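Side-chain contact in protein disulfide-isomerase A4 (Rattus norvegicus, PDB 3EC3), which catalyses the rearrangement of disulfide bonds in proteins, this chain being its noncatalytic b and b' domains: residues I199-E202 / K206-M209. The protein carries 1 engineered substitution. Numbering follows the deposited sequence.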
loop_
_atom_site.group_PDB
_atom_site.type_symbol
_atom_site.label_atom_id
_atom_site.label_comp_id
_atom_site.label_asym_id
_atom_site.label_seq_id
_atom_site.Cartn_x
_atom_site.Cartn_y
_atom_site.Cartn_z
ATOM N N ILE A 199 5.250 2.304 -16.725
ATOM C CA ILE A 199 5.409 0.982 -16.174
ATOM C C ILE A 199 6.888 0.666 -15.992
ATOM O O ILE A 199 7.674 0.819 -16.921
ATOM C CB ILE A 199 4.745 -0.094 -17.077
ATOM C CG1 ILE A 199 3.245 0.207 -17.216
ATOM C CG2 ILE A 199 5.046 -1.525 -16.512
ATOM C CD1 ILE A 199 2.441 -0.754 -18.011
ATOM N N LEU A 200 7.258 0.212 -14.798
ATOM C CA LEU A 200 8.595 -0.348 -14.574
ATOM C C LEU A 200 8.519 -1.892 -14.618
ATOM O O LEU A 200 7.746 -2.492 -13.859
ATOM C CB LEU A 200 9.161 0.116 -13.218
ATOM C CG LEU A 200 8.952 1.541 -12.674
ATOM C CD1 LEU A 200 9.934 1.845 -11.544
ATOM C CD2 LEU A 200 9.057 2.596 -13.774
ATOM N N ASP A 201 9.306 -2.539 -15.488
ATOM C CA ASP A 201 9.263 -4.010 -15.559
ATOM C C ASP A 201 10.348 -4.724 -14.763
ATOM O O ASP A 201 11.266 -4.093 -14.208
ATOM C CB ASP A 201 9.166 -4.548 -17.001
ATOM C CG ASP A 201 10.503 -4.564 -17.720
ATOM O OD1 ASP A 201 11.527 -4.168 -17.109
ATOM O OD2 ASP A 201 10.536 -4.976 -18.902
ATOM N N GLU A 202 10.248 -6.053 -14.758
ATOM C CA GLU A 202 11.062 -6.927 -13.940
ATOM C C GLU A 202 12.518 -6.919 -14.389
ATOM O O GLU A 202 13.396 -7.316 -13.629
ATOM C CB GLU A 202 10.518 -8.339 -14.059
ATOM C CG GLU A 202 10.111 -8.966 -12.748
ATOM C CD GLU A 202 8.812 -9.756 -12.863
ATOM O OE1 GLU A 202 8.103 -9.624 -13.885
ATOM O OE2 GLU A 202 8.500 -10.507 -11.918
ATOM N N LYS A 206 11.778 0.592 -18.626
ATOM C CA LYS A 206 10.684 1.494 -18.280
ATOM C C LYS A 206 9.902 1.853 -19.538
ATOM O O LYS A 206 10.486 1.962 -20.623
ATOM C CB LYS A 206 11.239 2.752 -17.612
ATOM C CG LYS A 206 11.858 2.486 -16.232
ATOM C CD LYS A 206 13.126 3.347 -16.008
ATOM C CE LYS A 206 13.908 2.904 -14.747
ATOM N NZ LYS A 206 13.107 2.958 -13.464
ATOM N N PHE A 207 8.586 2.005 -19.402
ATOM C CA PHE A 207 7.729 2.315 -20.546
ATOM C C PHE A 207 6.874 3.531 -20.213
ATOM O O PHE A 207 6.203 3.545 -19.183
ATOM C CB PHE A 207 6.855 1.105 -20.901
ATOM C CG PHE A 207 7.637 -0.173 -21.074
ATOM C CD1 PHE A 207 7.922 -0.994 -19.979
ATOM C CD2 PHE A 207 8.118 -0.543 -22.334
ATOM C CE1 PHE A 207 8.657 -2.164 -20.136
ATOM C CE2 PHE A 207 8.860 -1.721 -22.506
ATOM C CZ PHE A 207 9.129 -2.531 -21.409
ATOM N N ALA A 208 6.895 4.554 -21.064
ATOM C CA ALA A 208 6.120 5.759 -20.765
ATOM C C ALA A 208 4.834 5.780 -21.575
ATOM O O ALA A 208 4.855 5.464 -22.772
ATOM C CB ALA A 208 6.942 7.015 -21.040
HETATM N N MSE A 209 3.725 6.151 -20.931
HETATM C CA MSE A 209 2.438 6.262 -21.624
HETATM C C MSE A 209 2.378 7.502 -22.490
HETATM O O MSE A 209 2.630 8.607 -22.016
HETATM C CB MSE A 209 1.240 6.269 -20.659
HETATM C CG MSE A 209 -0.120 6.289 -21.380
HETATM SE SE MSE A 209 -1.631 6.323 -20.173
HETATM C CE MSE A 209 -2.325 8.008 -20.495
#
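Phe207 and Ile199 face each other as an antiparallel hydrogen-bonded pair: Ile199 N donates a hydrogen bond to Phe207 O and Phe207 N donates one back to Ile199 O, each 2.9 Å long. Followed outward, the Phe207 side chain first passes the partner strand's backbone, its CB 4.1 Å from Ile199 O. With CG anti to the carbonyl carbon (chi1 -52°), the ring runs on toward the turn: CD1 lies 3.6 Å from Ile199 O and, at 4.4 Å, alongside Ile199 CB, CE1 comes 3.6 Å from Asp201 OD2, and CZ passes the same oxygen slightly farther off. The Asp201 carboxylate thus meets the ring's edge, its plane turned 74° from the ring, while OD1 accepts hydrogen bonds from the turn amides of Ser203 and Lys205. Were the ring cut back to an alanine here, a gap would probably open beside Ile199 and Asp201, leaving the carboxylate without the ring edge it rests against. On the other face of the sheet, Leu200 CD2 rests 3.7 Å from Lys206 CG, and the lysine chain, bent at chi2 and chi4, brings NZ back over the leucine methyls. This is the C-terminal beta hairpin of the second thioredoxin-like domain (b'), its edge strand 206-208 followed by helix 216-227, which packs on Ile199.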